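Local coordinates for ABC transporter, substrate-binding protein (Streptococcus pneumoniae, PDB 5G5Z) that binds kestose and longer fructooligosaccharides and delivers them to the membrane subunits of an ABC importer in Streptococcus pneumoniae, at residues B[337-342]-B[373-378]. Residues are numbered along the deposited sequence; the frame is centred on the assembly and turned at random.
With GLC (alpha-D-glucopyranose), chain F; FRU (beta-D-fructofuranose), chain C; FRU (beta-D-fructofuranose), chain D.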
ATOM      1  N   GLN B 337     -10.089   9.626  31.130  1.00 32.88           N
ATOM      2  CA  GLN B 337      -8.772  10.239  30.946  1.00 32.19           C
ATOM      3  C   GLN B 337      -7.956   9.527  29.874  1.00 33.55           C
ATOM      4  O   GLN B 337      -7.367  10.177  28.994  1.00 28.01           O
ATOM      5  CB  GLN B 337      -8.015  10.266  32.264  1.00 30.37           C
ATOM      6  CG  GLN B 337      -8.587  11.259  33.239  1.00 29.87           C
ATOM      7  CD  GLN B 337      -7.930  11.164  34.572  1.00 33.15           C
ATOM      8  OE1 GLN B 337      -6.862  11.762  34.810  1.00 40.00           O
ATOM      9  NE2 GLN B 337      -8.547  10.400  35.467  1.00 32.20           N
ATOM     10  N   ASN B 338      -7.898   8.189  29.933  1.00 30.16           N
ATOM     11  CA  ASN B 338      -7.225   7.441  28.873  1.00 29.86           C
ATOM     12  C   ASN B 338      -7.745   7.839  27.500  1.00 28.87           C
ATOM     13  O   ASN B 338      -6.962   7.928  26.538  1.00 24.52           O
ATOM     14  CB  ASN B 338      -7.405   5.937  29.080  1.00 26.37           C
ATOM     15  CG  ASN B 338      -6.720   5.447  30.329  1.00 27.48           C
ATOM     16  OD1 ASN B 338      -6.196   6.247  31.106  1.00 25.06           O
ATOM     17  ND2 ASN B 338      -6.721   4.140  30.539  1.00 28.55           N
ATOM     18  N   ASN B 339      -9.054   8.126  27.406  1.00 24.41           N
ATOM     19  CA  ASN B 339      -9.664   8.494  26.129  1.00 24.34           C
ATOM     20  C   ASN B 339      -9.277   9.910  25.705  1.00 28.03           C
ATOM     21  O   ASN B 339      -8.888  10.139  24.553  1.00 29.15           O
ATOM     22  CB  ASN B 339     -11.189   8.377  26.217  1.00 28.38           C
ATOM     23  CG  ASN B 339     -11.838   8.393  24.858  1.00 27.48           C
ATOM     24  OD1 ASN B 339     -11.375   7.720  23.939  1.00 25.47           O
ATOM     25  ND2 ASN B 339     -12.876   9.195  24.703  1.00 28.53           N
ATOM     26  N   TRP B 340      -9.403  10.888  26.614  1.00 23.46           N
ATOM     27  CA  TRP B 340      -9.434  12.292  26.208  1.00 32.16           C
ATOM     28  C   TRP B 340      -8.309  13.181  26.744  1.00 33.71           C
ATOM     29  O   TRP B 340      -8.145  14.290  26.221  1.00 31.24           O
ATOM     30  CB  TRP B 340     -10.771  12.928  26.617  1.00 35.54           C
ATOM     31  CG  TRP B 340     -11.894  12.600  25.687  1.00 30.86           C
ATOM     32  CD1 TRP B 340     -11.817  12.451  24.331  1.00 31.16           C
ATOM     33  CD2 TRP B 340     -13.258  12.355  26.044  1.00 29.51           C
ATOM     34  NE1 TRP B 340     -13.056  12.151  23.816  1.00 30.57           N
ATOM     35  CE2 TRP B 340     -13.960  12.083  24.845  1.00 33.59           C
ATOM     36  CE3 TRP B 340     -13.963  12.358  27.254  1.00 33.55           C
ATOM     37  CZ2 TRP B 340     -15.337  11.796  24.825  1.00 27.67           C
ATOM     38  CZ3 TRP B 340     -15.335  12.074  27.231  1.00 37.48           C
ATOM     39  CH2 TRP B 340     -16.001  11.803  26.024  1.00 31.16           C
ATOM     40  N   GLY B 341      -7.567  12.763  27.790  1.00 27.63           N
ATOM     41  CA  GLY B 341      -6.518  13.598  28.349  1.00 27.69           C
ATOM     42  C   GLY B 341      -6.615  13.640  29.868  1.00 30.83           C
ATOM     43  O   GLY B 341      -7.270  12.799  30.487  1.00 29.37           O
ATOM     44  N   THR B 342      -5.965  14.610  30.510  1.00 33.20           N
ATOM     45  CA  THR B 342      -5.930  14.560  31.969  1.00 34.79           C
ATOM     46  C   THR B 342      -5.990  15.969  32.555  1.00 38.77           C
ATOM     47  O   THR B 342      -6.314  16.940  31.866  1.00 37.85           O
ATOM     48  CB  THR B 342      -4.700  13.780  32.462  1.00 35.88           C
ATOM     49  OG1 THR B 342      -4.741  13.696  33.891  1.00 42.67           O
ATOM     50  CG2 THR B 342      -3.409  14.442  32.043  1.00 35.11           C
ATOM     51  N   GLU B 373      -4.864  18.157  19.148  1.00 34.32           N
ATOM     52  CA  GLU B 373      -3.421  18.284  19.340  1.00 33.88           C
ATOM     53  C   GLU B 373      -3.025  18.044  20.793  1.00 30.77           C
ATOM     54  O   GLU B 373      -2.120  17.256  21.078  1.00 32.05           O
ATOM     55  CB  GLU B 373      -2.954  19.656  18.866  1.00 37.66           C
ATOM     56  CG  GLU B 373      -1.598  20.060  19.410  1.00 50.38           C
ATOM     57  CD  GLU B 373      -1.180  21.419  18.912  1.00 55.01           C
ATOM     58  OE1 GLU B 373      -1.528  21.751  17.759  1.00 62.79           O
ATOM     59  OE2 GLU B 373      -0.533  22.159  19.677  1.00 54.07           O
ATOM     60  N   LEU B 374      -3.700  18.700  21.731  1.00 27.28           N
ATOM     61  CA  LEU B 374      -3.474  18.379  23.135  1.00 29.12           C
ATOM     62  C   LEU B 374      -3.924  16.956  23.452  1.00 34.02           C
ATOM     63  O   LEU B 374      -3.322  16.275  24.294  1.00 29.32           O
ATOM     64  CB  LEU B 374      -4.223  19.375  24.013  1.00 35.03           C
ATOM     65  CG  LEU B 374      -3.934  19.264  25.509  1.00 38.46           C
ATOM     66  CD1 LEU B 374      -2.447  19.345  25.746  1.00 36.16           C
ATOM     67  CD2 LEU B 374      -4.653  20.372  26.249  1.00 41.38           C
ATOM     68  N   ARG B 375      -4.985  16.489  22.802  1.00 30.59           N
ATOM     69  CA  ARG B 375      -5.452  15.144  23.099  1.00 29.76           C
ATOM     70  C   ARG B 375      -4.379  14.118  22.767  1.00 27.23           C
ATOM     71  O   ARG B 375      -4.029  13.275  23.596  1.00 28.49           O
ATOM     72  CB  ARG B 375      -6.739  14.850  22.340  1.00 29.01           C
ATOM     73  CG  ARG B 375      -7.209  13.423  22.532  1.00 28.60           C
ATOM     74  CD  ARG B 375      -8.470  13.157  21.729  1.00 27.61           C
ATOM     75  NE  ARG B 375      -9.001  11.842  22.047  1.00 31.14           N
ATOM     76  CZ  ARG B 375     -10.107  11.332  21.521  1.00 31.03           C
ATOM     77  NH1 ARG B 375     -10.809  12.029  20.634  1.00 28.33           N
ATOM     78  NH2 ARG B 375     -10.498  10.121  21.887  1.00 27.21           N
ATOM     79  N   GLN B 376      -3.822  14.189  21.560  1.00 29.16           N
ATOM     80  CA  GLN B 376      -2.937  13.114  21.165  1.00 31.15           C
ATOM     81  C   GLN B 376      -1.595  13.193  21.873  1.00 32.01           C
ATOM     82  O   GLN B 376      -0.870  12.196  21.912  1.00 30.59           O
ATOM     83  CB  GLN B 376      -2.803  13.093  19.634  1.00 33.56           C
ATOM     84  CG  GLN B 376      -2.191  14.303  18.995  1.00 48.91           C
ATOM     85  CD  GLN B 376      -2.370  14.287  17.478  1.00 50.84           C
ATOM     86  OE1 GLN B 376      -1.641  13.599  16.758  1.00 42.62           O
ATOM     87  NE2 GLN B 376      -3.350  15.041  16.991  1.00 49.21           N
ATOM     88  N   LYS B 377      -1.291  14.326  22.496  1.00 27.94           N
ATOM     89  CA  LYS B 377      -0.116  14.438  23.345  1.00 33.45           C
ATOM     90  C   LYS B 377      -0.326  13.804  24.720  1.00 36.14           C
ATOM     91  O   LYS B 377       0.644  13.325  25.332  1.00 36.77           O
ATOM     92  CB  LYS B 377       0.262  15.913  23.517  1.00 37.68           C
ATOM     93  CG  LYS B 377       0.852  16.575  22.292  1.00 42.23           C
ATOM     94  CD  LYS B 377       1.060  18.058  22.560  1.00 48.44           C
ATOM     95  CE  LYS B 377       1.905  18.716  21.476  1.00 53.20           C
ATOM     96  NZ  LYS B 377       1.891  20.210  21.545  1.00 60.07           N
ATOM     97  N   THR B 378      -1.568  13.799  25.233  1.00 27.61           N
ATOM     98  CA  THR B 378      -1.799  13.455  26.630  1.00 26.20           C
ATOM     99  C   THR B 378      -2.748  12.272  26.845  1.00 34.98           C
ATOM    100  O   THR B 378      -2.774  11.728  27.953  1.00 34.46           O
ATOM    101  CB  THR B 378      -2.319  14.683  27.411  1.00 36.36           C
ATOM    102  OG1 THR B 378      -3.548  15.158  26.842  1.00 33.08           O
ATOM    103  CG2 THR B 378      -1.292  15.832  27.388  1.00 37.87           C
TER
HETATM  104  C1  GLC F   1      -9.447  11.075  16.936  1.00 25.78           C
HETATM  105  C2  GLC F   1      -8.927   9.951  17.815  1.00 29.67           C
HETATM  106  C3  GLC F   1      -8.045  10.471  18.898  1.00 35.29           C
HETATM  107  C4  GLC F   1      -6.893  11.186  18.326  1.00 36.94           C
HETATM  108  C5  GLC F   1      -7.388  12.311  17.453  1.00 32.72           C
HETATM  109  C6  GLC F   1      -6.206  13.023  16.870  1.00 37.83           C
HETATM  110  O2  GLC F   1     -10.051   9.246  18.387  1.00 32.98           O
HETATM  111  O3  GLC F   1      -7.583   9.409  19.799  1.00 33.96           O
HETATM  112  O4  GLC F   1      -6.131  11.784  19.405  1.00 39.91           O
HETATM  113  O5  GLC F   1      -8.244  11.767  16.392  1.00 26.07           O
HETATM  114  O6  GLC F   1      -5.667  12.286  15.822  1.00 41.64           O
HETATM  115  C1  FRU C   3     -14.987  10.679  18.386  1.00 30.64           C
HETATM  116  C2  FRU C   3     -14.313  11.833  19.047  1.00 30.45           C
HETATM  117  C3  FRU C   3     -14.518  11.939  20.345  1.00 31.01           C
HETATM  118  C4  FRU C   3     -14.449  13.487  20.618  1.00 30.31           C
HETATM  119  C5  FRU C   3     -15.281  14.001  19.412  1.00 31.12           C
HETATM  120  C6  FRU C   3     -14.930  15.427  18.984  1.00 30.66           C
HETATM  121  O1  FRU C   3     -14.625   9.433  18.974  1.00 29.43           O
HETATM  122  O3  FRU C   3     -13.531  11.246  21.153  1.00 32.91           O
HETATM  123  O4  FRU C   3     -15.085  13.852  21.747  1.00 37.86           O
HETATM  124  O5  FRU C   3     -15.016  13.172  18.427  1.00 34.08           O
HETATM  125  O6  FRU C   3     -15.545  15.590  17.742  1.00 25.60           O
HETATM  126  C1  FRU D   2     -12.481  11.641  17.378  1.00 32.89           C
HETATM  127  C2  FRU D   2     -11.442  12.685  16.923  1.00 35.90           C
HETATM  128  C3  FRU D   2     -11.198  14.049  17.637  1.00 37.33           C
HETATM  129  C4  FRU D   2     -10.280  14.734  16.657  1.00 39.46           C
HETATM  130  C5  FRU D   2     -10.586  14.183  15.487  1.00 40.58           C
HETATM  131  C6  FRU D   2      -9.443  14.338  14.542  1.00 46.52           C
HETATM  132  O1  FRU D   2     -12.859  11.865  18.730  1.00 27.33           O
HETATM  133  O2  FRU D   2     -10.332  11.951  17.667  1.00 21.83           O
HETATM  134  O3  FRU D   2     -10.611  14.003  18.863  1.00 38.10           O
HETATM  135  O4  FRU D   2     -10.464  16.222  16.577  1.00 38.76           O
HETATM  136  O5  FRU D   2     -10.866  12.636  15.799  1.00 35.15           O
HETATM  137  O6  FRU D   2      -9.450  13.254  13.625  1.00 49.56           O
HETATM  138  O   HOH W   1      -4.476  16.796  28.992  1.00 24.36           O
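Gly341 and Thr378 bring the two backbones together, their CA atoms 5.0 Å apart, where the last turn of helix 332-340 meets the end of helix 371-378. Gly341 leaves the first helix with a positive phi, and its CA lies against OG1 of Thr378. That hydroxyl bonds back to the carbonyl O of Leu374, one turn earlier, and accepts from a water that in turn takes the N-H of Thr342, bridging the segments.

The direct polar link is made by Arg375. Its side chain runs fully extended, with CG anti to the backbone N (chi1 176°), and carries the guanidinium to the carbonyl O of Asn339. NE gives the firmer bond, 3.0 Å to that O, and NH2 adds a weak one; Glu379 pairs with NE as well. Two groups close its faces: the CD1 edge of Trp340, 3.5 Å from CZ, over one, with the planes 66° apart, and C3 of the glucose over the other. ND2 of Asn339 sits above one face of the indole, toward its rim, and is hydrogen-bonded to Glu123; its OD1 is held by Trp121.

With its rotation fixed in this way, Arg375 presents NH1 to O1 (2.8 Å) and O3 (2.7 Å) of fructose D. Indole NE1 of Trp340 meets O3 of fructose C at 2.9 Å in a nearly straight bond (164°), and NH1 of Arg375 gives that same oxygen a weak second one. The two helix ends therefore form one wall of the kestose pocket: Arg375 touches all three sugar rings, bonding both fructoses and packing its face on the glucose, while Trp340 bonds fructose C.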